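Local coordinates for TRAP dicarboxylate transporter, DctP subunit (Ochrobactrum anthropi, PDB 4P47), which probably captures a small organic acid, perhaps a dicarboxylate, in the periplasm and hands it to a TRAP membrane transporter, at residues S81-G85 / G86-M90; R135-T139 / G140-L144; F105-V108 / D109-F112; K122-D125 / G126-T130; A317-A321 / E322-E326. All coordinates share one frame; numbering follows the deposited sequence.

Interaction 1: S81-G85 / G86-M90; sequences SGLQG and GVVEM
Gly-82 O, near the end of helix 76-85, receives two backbone N-H groups from the chain that has just left the helix. Val-87 N reaches it at 3.0 Å along a bent, weak bond, and Val-88 N at 3.4 Å along a nearly straight but also weak one (170° at the hydrogen). One residue further on, Leu-83 O takes Gly-86 N at 3.0 Å from well above the carbonyl plane, and Ser-245 OG is a second donor to the same oxygen. Gly-86, with a positive phi of 89°, takes the chain out of the helix in a Schellman motif, a standard C-terminal helix cap. The loop that leads into strand 90-94 lies against Leu-83. Val-88 O approaches Leu-83 CA at 3.4 Å in a CA-H...O contact, with CG and CD1 of the same leucine also leaning on it. Beyond it, CD1 meets Val-88 CG1 at 4.0 Å, and CG faces Glu-89 O at 3.7 Å. A chi1 of -95°, away from the usual staggered value, brings the isobutyl group against Val-88 O. Leu-83 also packs on Met-243 of strand 229-245, beside strand 90-94. The cap thus answers the last helical carbonyls partly with long or bent bonds, while Val-88 O, buried with no conventional donor in the model, is left to C-H groups that can only weakly offset its desolvation.

Interaction 2: R135-T139 / G140-L144; sequences RLPDT and GLIGL
Two backbone hydrogen bonds tie the 135-139 turn to the chain that follows it. Gly-140 N donates to Pro-137 O at 3.0 Å and 164°, with the donor well out of the carbonyl plane, and Leu-141 N adds a longer, weak bond to Leu-136 O at 3.3 Å. That second oxygen is also held from within its own turn: Thr-139 N donates to it, and Thr-139 OG1 does so at 2.7 Å, in the carbonyl plane and on a lone pair. Chi1 of 73° places OG1 between the backbone N and the carbonyl carbon of Thr-139, folding the hydroxyl back over the turn. A weaker C-H contact lies on the proline side, where Pro-137 CA comes within 3.2 Å of Leu-141 O; Pro-137 N is also near this oxygen but has no hydrogen to give. The apolar contacts are few and near van der Waals distance. Leu-136 CB faces Leu-141 CB at 4.1 Å, and its CD1 reaches the backbone of Gly-143, near N and CA. Pro-137 CG meets Ile-142 CD1 at 4.0 Å, the two side chains crossing at about a right angle. The threonine hydroxyl oxygen, Thr-139 OG1, also touches a methyl, Leu-141 CD1, at 3.6 Å. Outside the turn, Gln-84 NE2 donates to Thr-139 O, and Leu-141 packs on helix 76-85. The arrangement is a short 3-10 turn ended by a glycine of positive phi (88°), which launches strand 141-156, the antiparallel neighbour of strand 229-245 in the central sheet.

Interaction 3: F105-V108 / D109-F112; sequences FEAV and DLPF
Glu-106 is the first residue to reach across, in a run of overlapping beta turns with helical backbone angles, within the long connection from strand 90-94 to helix 117-125. Just before it, Phe-105 O accepts Val-108 N and closes the first of these turns. The carbonyl O of Glu-106 accepts Asp-109 N at 3.0 Å, the donor standing 55° out of the carbonyl plane, and Asp-109 CB rests on the same oxygen at 3.5 Å. The Glu-106 side chain, extended with CG anti to the backbone N (chi1 -177°), leads instead to Ile-319 and to the carboxylate of Glu-318; two such groups so close are consistent with a shared proton. Ala-107 comes next. Its O receives Leu-110 N at 3.1 Å along a fairly straight bond (165°), again from above the carbonyl plane. Leu-110 folds back over this peptide: CG lies 3.4 Å from Ala-107 O, and CD1 reaches Ala-107 CB at 4.3 Å. From there the isobutyl group carries on to Ile-312 and Ile-319, joining the turn to the helices 298-312 and 316-319. Val-108 closes the first segment. One of its methyls, CG2, leans over the following peptide at 3.4 Å from Asp-109 N, while the valine also packs on Leu-132 and Phe-128 of helix 127-133. On the carbonyl side a water lies 2.8 Å from Val-108 O and 2.7 Å from Leu-110 O, and other acceptors nearby compete for its two protons.

Interaction 4: K122-D125 / G126-T130; sequences KVMD and GPFGT
A helix-to-helix junction is made here by Gly-126, which stands at the N-cap of helix 127-133 directly after helix 117-125, and its N-H turns back to Val-123 O in a weak bond of 3.4 Å. The same carbonyl oxygen accepts a water at 2.8 Å, and that water in turn takes the N-H of Phe-128, so that a first-turn amide of the new helix is linked to the old one by solvent. A second water donates to both Met-124 O and Thr-130 OG1. Between the two helix ends, Gly-129 CA lies only 3.2 Å from Met-124 O in a CA-H...O contact (155° at the hydrogen), which the bare alpha carbon permits. On the buried side the Phe-128 ring meets two residues of helix 117-125. Met-124 runs alongside it, bent at chi2 and chi3, and brings SD to the ring edge in plane, 3.8 Å from CE2: a Met-aromatic contact by the edge. Val-123 CG1 touches CD2 at 3.7 Å, approaching obliquely. A chi1 near 180° (170°) swings the Phe-128 ring toward helix 117-125, and the ring also packs on Leu-327 of helix 321-336. At the cap itself, Gly-126 O is taken by Thr-130 N and, at 3.0 Å from above the carbonyl plane, by Thr-130 OG1. The Asp-125 carboxylate makes a salt bridge with Arg-272.

Interaction 5: A317-A321 / E322-E326; sequences AEIGA and ETVDE
Ile-319 lies across both Thr-323 and Val-324 at about a right angle, and one branch, CG2, makes the contact. It meets Val-324 CG2 at 3.6 Å and Thr-323 CG2 at 3.8 Å, so this one methyl touches both residues at the start of the next helix. In Thr-323 a chi1 of -63° puts OG1 beside the backbone N and opposite the carbonyl carbon, leaving CG2 trans to N and facing Ile-319. The hydroxyl is left for solvent: a water is 2.9 Å from Ile-319 O, to which it donates, and also binds Thr-323 OG1. The break between the helices is made by Gly-320, which leaves helix 316-319 with a positive phi of 112° and serves at once as N-cap of helix 321-336. Its O takes Val-324 N at 3.0 Å, the donor arriving nearly along the C=O axis, while Val-324 CG2 settles on the same oxygen. Ala-321 O is bound next, by Asp-325 N at 2.8 Å. Asp-325 turns its carboxylate back beside that carbonyl, with OD2 3.3 Å from Ala-321 O, two acceptors side by side that would be expected to repel each other mildly. The same OD2 lies 4.1 Å from Ala-321 CB. Ile-319 also rests on Ala-107, and Thr-323 on Ala-104 and on Phe-128 of helix 127-133.

In the fold
From the N terminus the order is interaction 1, 3, 4, 2 and 5; each closes a turn within ten residues, and none nests in or crosses another. Interaction 1 ends helix 76-85 before strand 90-94, and interaction 2 starts strand 141-156; these two touch where Leu-83 and Met-90 pack on Leu-141 and Leu-144. Interactions 3, 4 and 5 form a second group, in which segment 105-108 packs against both helices of interaction 4 and against segment 317-321, and segment 126-130 also touches segment 322-326. Leu-136 against Phe-105 joins the groups, so the turns connect the central sheet to the C-terminal helices.

Interaction 1: S81-G85 / G86-M90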
loop_
_atom_site.group_PDB
_atom_site.type_symbol
_atom_site.label_atom_id
_atom_site.label_comp_id
_atom_site.label_asym_id
_atom_site.label_seq_id
_atom_site.Cartn_x
_atom_site.Cartn_y
_atom_site.Cartn_z
ATOM N N SER A 81 0.312 14.693 -10.550
ATOM C CA SER A 81 0.577 15.608 -11.671
ATOM C C SER A 81 1.066 16.983 -11.175
ATOM O O SER A 81 1.787 17.681 -11.882
ATOM C CB SER A 81 -0.643 15.746 -12.613
ATOM O OG SER A 81 -1.754 16.376 -12.009
ATOM N N GLY A 82 0.693 17.353 -9.953
ATOM C CA GLY A 82 1.206 18.571 -9.337
ATOM C C GLY A 82 2.692 18.521 -9.019
ATOM O O GLY A 82 3.414 19.505 -9.192
ATOM N N LEU A 83 3.180 17.368 -8.583
ATOM C CA LEU A 83 4.619 17.180 -8.454
ATOM C C LEU A 83 5.320 17.276 -9.801
ATOM O O LEU A 83 6.363 17.916 -9.924
ATOM C CB LEU A 83 4.977 15.837 -7.805
ATOM C CG LEU A 83 5.213 15.827 -6.297
ATOM C CD1 LEU A 83 3.901 16.029 -5.550
ATOM C CD2 LEU A 83 5.862 14.508 -5.902
ATOM N N GLN A 84 4.744 16.651 -10.824
ATOM C CA GLN A 84 5.354 16.676 -12.140
ATOM C C GLN A 84 5.477 18.106 -12.629
ATOM O O GLN A 84 6.494 18.467 -13.217
ATOM C CB GLN A 84 4.567 15.816 -13.131
ATOM C CG GLN A 84 4.667 14.340 -12.830
ATOM C CD GLN A 84 3.738 13.526 -13.687
ATOM O OE1 GLN A 84 2.553 13.840 -13.814
ATOM N NE2 GLN A 84 4.277 12.492 -14.325
ATOM N N GLY A 85 4.459 18.922 -12.356
ATOM C CA GLY A 85 4.485 20.312 -12.758
ATOM C C GLY A 85 5.292 21.228 -11.851
ATOM O O GLY A 85 5.565 22.372 -12.222
ATOM N N GLY A 86 5.657 20.767 -10.664
ATOM C CA GLY A 86 6.437 21.577 -9.735
ATOM C C GLY A 86 5.627 22.444 -8.779
ATOM O O GLY A 86 6.197 23.211 -7.997
ATOM N N VAL A 87 4.307 22.312 -8.805
ATOM C CA VAL A 87 3.419 23.064 -7.912
ATOM C C VAL A 87 3.459 22.581 -6.460
ATOM O O VAL A 87 3.407 23.376 -5.531
ATOM C CB VAL A 87 1.965 22.978 -8.416
ATOM C CG1 VAL A 87 1.006 23.693 -7.461
ATOM C CG2 VAL A 87 1.869 23.567 -9.812
ATOM N N VAL A 88 3.527 21.270 -6.261
ATOM C CA VAL A 88 3.580 20.692 -4.920
ATOM C C VAL A 88 4.903 19.936 -4.890
ATOM O O VAL A 88 5.178 19.169 -5.807
ATOM C CB VAL A 88 2.394 19.752 -4.683
ATOM C CG1 VAL A 88 2.505 19.069 -3.342
ATOM C CG2 VAL A 88 1.082 20.539 -4.784
ATOM N N GLU A 89 5.741 20.145 -3.875
ATOM C CA GLU A 89 7.080 19.525 -3.867
ATOM C C GLU A 89 7.089 18.052 -3.528
ATOM O O GLU A 89 7.853 17.287 -4.119
ATOM C CB GLU A 89 8.012 20.224 -2.887
ATOM C CG GLU A 89 8.469 21.610 -3.337
ATOM C CD GLU A 89 7.421 22.691 -3.171
ATOM O OE1 GLU A 89 6.493 22.533 -2.361
ATOM O OE2 GLU A 89 7.545 23.725 -3.874
ATOM N N MET A 90 6.294 17.646 -2.548
ATOM C CA MET A 90 6.347 16.255 -2.078
ATOM C C MET A 90 4.974 15.655 -1.861
ATOM O O MET A 90 4.014 16.357 -1.556
ATOM C CB MET A 90 7.130 16.132 -0.758
ATOM C CG MET A 90 8.642 16.209 -0.919
ATOM S SD MET A 90 9.592 15.879 0.594
ATOM C CE MET A 90 9.141 14.152 0.821
#

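Interaction 2: R135-T139 / G140-L144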
loop_
_atom_site.group_PDB
_atom_site.type_symbol
_atom_site.label_atom_id
_atom_site.label_comp_id
_atom_site.label_asym_id
_atom_site.label_seq_id
_atom_site.Cartn_x
_atom_site.Cartn_y
_atom_site.Cartn_z
ATOM N N ARG A 135 12.864 4.323 -12.663
ATOM C CA ARG A 135 12.026 4.656 -13.797
ATOM C C ARG A 135 11.320 6.009 -13.643
ATOM O O ARG A 135 10.676 6.497 -14.581
ATOM C CB ARG A 135 10.981 3.539 -14.001
ATOM C CG ARG A 135 11.614 2.161 -14.242
ATOM C CD ARG A 135 10.612 0.984 -14.177
ATOM N NE ARG A 135 11.303 -0.296 -14.374
ATOM C CZ ARG A 135 11.521 -0.849 -15.564
ATOM N NH1 ARG A 135 11.087 -0.254 -16.666
ATOM N NH2 ARG A 135 12.180 -1.999 -15.654
ATOM N N LEU A 136 11.431 6.634 -12.471
ATOM C CA LEU A 136 10.650 7.832 -12.187
ATOM C C LEU A 136 11.201 9.134 -12.780
ATOM O O LEU A 136 10.408 9.970 -13.196
ATOM C CB LEU A 136 10.396 7.971 -10.673
ATOM C CG LEU A 136 9.422 6.919 -10.131
ATOM C CD1 LEU A 136 9.416 6.987 -8.603
ATOM C CD2 LEU A 136 8.017 7.097 -10.672
ATOM N N PRO A 137 12.535 9.341 -12.762
ATOM C CA PRO A 137 13.050 10.658 -13.175
ATOM C C PRO A 137 12.603 11.101 -14.571
ATOM O O PRO A 137 12.271 12.271 -14.756
ATOM C CB PRO A 137 14.561 10.483 -13.061
ATOM C CG PRO A 137 14.708 9.520 -11.925
ATOM C CD PRO A 137 13.593 8.535 -12.119
ATOM N N ASP A 138 12.519 10.175 -15.519
ATOM C CA ASP A 138 12.092 10.545 -16.872
ATOM C C ASP A 138 10.660 11.066 -16.915
ATOM O O ASP A 138 10.269 11.726 -17.873
ATOM C CB ASP A 138 12.255 9.372 -17.842
ATOM C CG ASP A 138 13.705 9.090 -18.176
ATOM O OD1 ASP A 138 14.562 9.950 -17.886
ATOM O OD2 ASP A 138 13.970 8.003 -18.728
ATOM N N THR A 139 9.879 10.777 -15.878
ATOM C CA THR A 139 8.498 11.245 -15.799
ATOM C C THR A 139 8.343 12.492 -14.926
ATOM O O THR A 139 7.204 12.911 -14.676
ATOM C CB THR A 139 7.544 10.149 -15.271
ATOM O OG1 THR A 139 7.740 9.958 -13.860
ATOM C CG2 THR A 139 7.757 8.826 -15.989
ATOM N N GLY A 140 9.444 13.061 -14.445
ATOM C CA GLY A 140 9.398 14.254 -13.626
ATOM C C GLY A 140 9.237 14.017 -12.131
ATOM O O GLY A 140 8.906 14.955 -11.401
ATOM N N LEU A 141 9.529 12.803 -11.679
ATOM C CA LEU A 141 9.357 12.384 -10.278
ATOM C C LEU A 141 10.642 11.761 -9.752
ATOM O O LEU A 141 11.343 11.084 -10.492
ATOM C CB LEU A 141 8.228 11.362 -10.197
ATOM C CG LEU A 141 6.851 11.895 -10.604
ATOM C CD1 LEU A 141 5.889 10.756 -10.829
ATOM C CD2 LEU A 141 6.298 12.868 -9.538
ATOM N N ILE A 142 10.939 11.976 -8.477
ATOM C CA ILE A 142 12.046 11.318 -7.809
ATOM C C ILE A 142 11.485 10.516 -6.636
ATOM O O ILE A 142 10.822 11.080 -5.744
ATOM C CB ILE A 142 13.034 12.363 -7.235
ATOM C CG1 ILE A 142 13.523 13.311 -8.338
ATOM C CG2 ILE A 142 14.205 11.694 -6.528
ATOM C CD1 ILE A 142 14.320 12.655 -9.450
ATOM N N GLY A 143 11.771 9.220 -6.603
ATOM C CA GLY A 143 11.370 8.373 -5.487
ATOM C C GLY A 143 12.377 8.430 -4.352
ATOM O O GLY A 143 13.592 8.340 -4.556
ATOM N N LEU A 144 11.910 8.607 -3.132
ATOM C CA LEU A 144 12.791 8.715 -1.972
ATOM C C LEU A 144 12.800 7.470 -1.078
ATOM O O LEU A 144 13.853 7.053 -0.601
ATOM C CB LEU A 144 12.395 9.942 -1.149
ATOM C CG LEU A 144 12.564 11.290 -1.840
ATOM C CD1 LEU A 144 11.978 12.391 -0.984
ATOM C CD2 LEU A 144 14.056 11.564 -2.123
#

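Interaction 3: F105-V108 / D109-F112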
loop_
_atom_site.group_PDB
_atom_site.type_symbol
_atom_site.label_atom_id
_atom_site.label_comp_id
_atom_site.label_asym_id
_atom_site.label_seq_id
_atom_site.Cartn_x
_atom_site.Cartn_y
_atom_site.Cartn_z
ATOM N N PHE A 105 5.148 -0.228 -12.217
ATOM C CA PHE A 105 4.623 -0.106 -10.861
ATOM C C PHE A 105 3.362 -0.945 -10.630
ATOM O O PHE A 105 3.004 -1.183 -9.477
ATOM C CB PHE A 105 4.385 1.351 -10.492
ATOM C CG PHE A 105 5.606 2.037 -9.962
ATOM C CD1 PHE A 105 6.513 2.644 -10.823
ATOM C CD2 PHE A 105 5.862 2.065 -8.615
ATOM C CE1 PHE A 105 7.648 3.272 -10.333
ATOM C CE2 PHE A 105 7.008 2.699 -8.129
ATOM C CZ PHE A 105 7.894 3.301 -9.000
ATOM N N GLU A 106 2.696 -1.422 -11.673
ATOM C CA GLU A 106 1.581 -2.348 -11.480
ATOM C C GLU A 106 2.017 -3.606 -10.763
ATOM O O GLU A 106 1.193 -4.282 -10.133
ATOM C CB GLU A 106 0.955 -2.672 -12.830
ATOM C CG GLU A 106 -0.260 -3.559 -12.805
ATOM C CD GLU A 106 -0.890 -3.670 -14.171
ATOM O OE1 GLU A 106 -0.261 -4.291 -15.065
ATOM O OE2 GLU A 106 -1.991 -3.135 -14.354
ATOM N N ALA A 107 3.314 -3.897 -10.793
ATOM C CA ALA A 107 3.816 -5.067 -10.088
ATOM C C ALA A 107 3.468 -5.026 -8.587
ATOM O O ALA A 107 3.270 -6.070 -7.970
ATOM C CB ALA A 107 5.341 -5.236 -10.281
ATOM N N VAL A 108 3.409 -3.841 -7.979
ATOM C CA VAL A 108 3.160 -3.793 -6.533
ATOM C C VAL A 108 1.725 -4.148 -6.178
ATOM O O VAL A 108 1.430 -4.422 -5.023
ATOM C CB VAL A 108 3.523 -2.437 -5.882
ATOM C CG1 VAL A 108 4.965 -2.041 -6.199
ATOM C CG2 VAL A 108 2.556 -1.325 -6.250
ATOM N N ASP A 109 0.837 -4.154 -7.160
ATOM C CA ASP A 109 -0.545 -4.574 -6.960
ATOM C C ASP A 109 -0.777 -6.078 -7.197
ATOM O O ASP A 109 -1.889 -6.559 -7.016
ATOM C CB ASP A 109 -1.468 -3.787 -7.889
ATOM C CG ASP A 109 -1.687 -2.347 -7.443
ATOM O OD1 ASP A 109 -1.528 -2.035 -6.244
ATOM O OD2 ASP A 109 -2.095 -1.537 -8.289
ATOM N N LEU A 110 0.238 -6.829 -7.614
ATOM C CA LEU A 110 0.036 -8.253 -7.892
ATOM C C LEU A 110 -0.320 -8.996 -6.609
ATOM O O LEU A 110 0.105 -8.626 -5.525
ATOM C CB LEU A 110 1.294 -8.860 -8.555
ATOM C CG LEU A 110 1.631 -8.311 -9.947
ATOM C CD1 LEU A 110 3.004 -8.806 -10.393
ATOM C CD2 LEU A 110 0.575 -8.664 -10.996
ATOM N N PRO A 111 -1.124 -10.046 -6.740
ATOM C CA PRO A 111 -1.616 -10.705 -5.519
ATOM C C PRO A 111 -0.684 -11.642 -4.760
ATOM O O PRO A 111 0.194 -12.321 -5.320
ATOM C CB PRO A 111 -2.864 -11.465 -5.993
ATOM C CG PRO A 111 -2.746 -11.567 -7.466
ATOM C CD PRO A 111 -1.828 -10.463 -7.959
ATOM N N PHE A 112 -0.923 -11.687 -3.452
ATOM C CA PHE A 112 -0.277 -12.625 -2.543
ATOM C C PHE A 112 1.255 -12.571 -2.574
ATOM O O PHE A 112 1.929 -13.589 -2.372
ATOM C CB PHE A 112 -0.767 -14.063 -2.806
ATOM C CG PHE A 112 -2.262 -14.222 -2.720
ATOM C CD1 PHE A 112 -2.924 -14.133 -1.501
ATOM C CD2 PHE A 112 -3.019 -14.455 -3.857
ATOM C CE1 PHE A 112 -4.291 -14.280 -1.428
ATOM C CE2 PHE A 112 -4.394 -14.613 -3.775
ATOM C CZ PHE A 112 -5.030 -14.514 -2.548
HETATM O O HOH W 1 0.212 -6.578 -3.700
#

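Interaction 4: K122-D125 / G126-T130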
loop_
_atom_site.group_PDB
_atom_site.type_symbol
_atom_site.label_atom_id
_atom_site.label_comp_id
_atom_site.label_asym_id
_atom_site.label_seq_id
_atom_site.Cartn_x
_atom_site.Cartn_y
_atom_site.Cartn_z
ATOM N N LYS A 122 11.720 -6.134 3.038
ATOM C CA LYS A 122 12.897 -6.727 2.405
ATOM C C LYS A 122 12.826 -6.512 0.900
ATOM O O LYS A 122 13.806 -6.117 0.258
ATOM C CB LYS A 122 12.987 -8.233 2.694
ATOM C CG LYS A 122 13.401 -8.622 4.105
ATOM C CD LYS A 122 13.138 -10.116 4.340
ATOM C CE LYS A 122 14.130 -10.721 5.323
ATOM N NZ LYS A 122 13.730 -12.103 5.724
ATOM N N VAL A 123 11.664 -6.786 0.327
ATOM C CA VAL A 123 11.518 -6.723 -1.117
ATOM C C VAL A 123 11.397 -5.266 -1.596
ATOM O O VAL A 123 12.030 -4.875 -2.575
ATOM C CB VAL A 123 10.356 -7.608 -1.599
ATOM C CG1 VAL A 123 10.167 -7.485 -3.098
ATOM C CG2 VAL A 123 10.623 -9.056 -1.234
ATOM N N MET A 124 10.635 -4.425 -0.904
ATOM C CA MET A 124 10.496 -3.034 -1.371
ATOM C C MET A 124 11.793 -2.237 -1.231
ATOM O O MET A 124 12.101 -1.366 -2.049
ATOM C CB MET A 124 9.373 -2.292 -0.651
ATOM C CG MET A 124 7.999 -2.896 -0.860
ATOM S SD MET A 124 7.535 -3.191 -2.591
ATOM C CE MET A 124 7.692 -1.544 -3.282
ATOM N N ASP A 125 12.559 -2.515 -0.174
ATOM C CA ASP A 125 13.800 -1.770 0.088
ATOM C C ASP A 125 14.991 -2.316 -0.692
ATOM O O ASP A 125 16.041 -1.682 -0.736
ATOM C CB ASP A 125 14.124 -1.747 1.585
ATOM C CG ASP A 125 13.069 -1.022 2.407
ATOM O OD1 ASP A 125 12.176 -0.331 1.828
ATOM O OD2 ASP A 125 13.131 -1.157 3.647
ATOM N N GLY A 126 14.805 -3.461 -1.323
ATOM C CA GLY A 126 15.836 -4.094 -2.130
ATOM C C GLY A 126 15.721 -3.776 -3.609
ATOM O O GLY A 126 15.092 -2.801 -4.006
ATOM N N PRO A 127 16.355 -4.587 -4.453
ATOM C CA PRO A 127 16.431 -4.293 -5.879
ATOM C C PRO A 127 15.059 -4.101 -6.538
ATOM O O PRO A 127 14.917 -3.237 -7.409
ATOM C CB PRO A 127 17.184 -5.514 -6.437
ATOM C CG PRO A 127 18.063 -5.915 -5.295
ATOM C CD PRO A 127 17.216 -5.720 -4.083
ATOM N N PHE A 128 14.054 -4.878 -6.142
ATOM C CA PHE A 128 12.745 -4.726 -6.756
ATOM C C PHE A 128 12.241 -3.282 -6.630
ATOM O O PHE A 128 11.887 -2.623 -7.613
ATOM C CB PHE A 128 11.742 -5.683 -6.127
ATOM C CG PHE A 128 10.319 -5.415 -6.539
ATOM C CD1 PHE A 128 9.897 -5.654 -7.840
ATOM C CD2 PHE A 128 9.404 -4.925 -5.630
ATOM C CE1 PHE A 128 8.592 -5.400 -8.216
ATOM C CE2 PHE A 128 8.098 -4.685 -5.992
ATOM C CZ PHE A 128 7.690 -4.913 -7.286
ATOM N N GLY A 129 12.204 -2.775 -5.403
ATOM C CA GLY A 129 11.712 -1.424 -5.189
ATOM C C GLY A 129 12.623 -0.367 -5.781
ATOM O O GLY A 129 12.175 0.669 -6.283
ATOM N N THR A 130 13.928 -0.608 -5.685
ATOM C CA THR A 130 14.917 0.335 -6.162
ATOM C C THR A 130 14.867 0.492 -7.675
ATOM O O THR A 130 14.902 1.599 -8.207
ATOM C CB THR A 130 16.304 -0.093 -5.688
ATOM O OG1 THR A 130 16.309 -0.116 -4.251
ATOM C CG2 THR A 130 17.388 0.867 -6.192
HETATM O O HOH W 2 13.943 -6.510 -3.843
HETATM O O HOH W 3 13.872 0.652 -2.728
#

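Interaction 5: A317-A321 / E322-E326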
loop_
_atom_site.group_PDB
_atom_site.type_symbol
_atom_site.label_atom_id
_atom_site.label_comp_id
_atom_site.label_asym_id
_atom_site.label_seq_id
_atom_site.Cartn_x
_atom_site.Cartn_y
_atom_site.Cartn_z
ATOM N N ALA A 317 3.268 -9.116 -19.483
ATOM C CA ALA A 317 3.783 -8.513 -20.714
ATOM C C ALA A 317 3.862 -7.005 -20.531
ATOM O O ALA A 317 4.852 -6.396 -20.911
ATOM C CB ALA A 317 2.906 -8.878 -21.911
ATOM N N GLU A 318 2.855 -6.397 -19.908
ATOM C CA GLU A 318 2.869 -4.930 -19.809
ATOM C C GLU A 318 3.757 -4.432 -18.672
ATOM O O GLU A 318 4.390 -3.389 -18.794
ATOM C CB GLU A 318 1.456 -4.346 -19.699
ATOM C CG GLU A 318 0.755 -4.652 -18.397
ATOM C CD GLU A 318 -0.657 -4.088 -18.351
ATOM O OE1 GLU A 318 -1.113 -3.541 -19.372
ATOM O OE2 GLU A 318 -1.315 -4.188 -17.294
ATOM N N ILE A 319 3.836 -5.194 -17.587
ATOM C CA ILE A 319 4.754 -4.875 -16.498
ATOM C C ILE A 319 6.205 -5.017 -16.982
ATOM O O ILE A 319 7.059 -4.164 -16.703
ATOM C CB ILE A 319 4.508 -5.786 -15.271
ATOM C CG1 ILE A 319 3.165 -5.433 -14.619
ATOM C CG2 ILE A 319 5.634 -5.625 -14.262
ATOM C CD1 ILE A 319 2.659 -6.445 -13.592
ATOM N N GLY A 320 6.464 -6.103 -17.700
ATOM C CA GLY A 320 7.779 -6.415 -18.230
ATOM C C GLY A 320 8.388 -7.633 -17.553
ATOM O O GLY A 320 8.416 -7.722 -16.321
ATOM N N ALA A 321 8.888 -8.573 -18.351
ATOM C CA ALA A 321 9.561 -9.746 -17.807
ATOM C C ALA A 321 10.703 -9.376 -16.862
ATOM O O ALA A 321 10.925 -10.045 -15.849
ATOM C CB ALA A 321 10.080 -10.633 -18.947
ATOM N N GLU A 322 11.439 -8.320 -17.192
ATOM C CA GLU A 322 12.559 -7.900 -16.360
ATOM C C GLU A 322 12.097 -7.677 -14.914
ATOM O O GLU A 322 12.697 -8.156 -13.954
ATOM C CB GLU A 322 13.191 -6.613 -16.918
ATOM C CG GLU A 322 14.396 -6.089 -16.128
ATOM C CD GLU A 322 15.706 -6.786 -16.478
ATOM O OE1 GLU A 322 15.816 -7.348 -17.585
ATOM O OE2 GLU A 322 16.631 -6.774 -15.638
ATOM N N THR A 323 11.044 -6.905 -14.775
ATOM C CA THR A 323 10.514 -6.593 -13.463
ATOM C C THR A 323 9.896 -7.833 -12.803
ATOM O O THR A 323 10.197 -8.146 -11.646
ATOM C CB THR A 323 9.489 -5.467 -13.568
ATOM O OG1 THR A 323 10.122 -4.273 -14.054
ATOM C CG2 THR A 323 8.871 -5.154 -12.236
ATOM N N VAL A 324 9.075 -8.587 -13.537
ATOM C CA VAL A 324 8.412 -9.747 -12.931
ATOM C C VAL A 324 9.390 -10.863 -12.528
ATOM O O VAL A 324 9.257 -11.439 -11.447
ATOM C CB VAL A 324 7.305 -10.278 -13.857
ATOM C CG1 VAL A 324 6.675 -11.533 -13.285
ATOM C CG2 VAL A 324 6.256 -9.204 -14.067
ATOM N N ASP A 325 10.350 -11.203 -13.390
ATOM C CA ASP A 325 11.309 -12.254 -13.052
ATOM C C ASP A 325 12.106 -11.926 -11.807
ATOM O O ASP A 325 12.317 -12.797 -10.943
ATOM C CB ASP A 325 12.307 -12.475 -14.188
ATOM C CG ASP A 325 11.685 -13.100 -15.418
ATOM O OD1 ASP A 325 10.602 -13.713 -15.334
ATOM O OD2 ASP A 325 12.322 -12.983 -16.483
ATOM N N GLU A 326 12.550 -10.675 -11.706
ATOM C CA GLU A 326 13.306 -10.207 -10.541
ATOM C C GLU A 326 12.470 -10.338 -9.268
ATOM O O GLU A 326 12.928 -10.859 -8.240
ATOM C CB GLU A 326 13.731 -8.751 -10.740
ATOM C CG GLU A 326 14.304 -8.078 -9.478
ATOM C CD GLU A 326 14.875 -6.685 -9.745
ATOM O OE1 GLU A 326 14.103 -5.772 -10.116
ATOM O OE2 GLU A 326 16.103 -6.505 -9.579
HETATM O O HOH W 4 9.892 -4.682 -16.466
#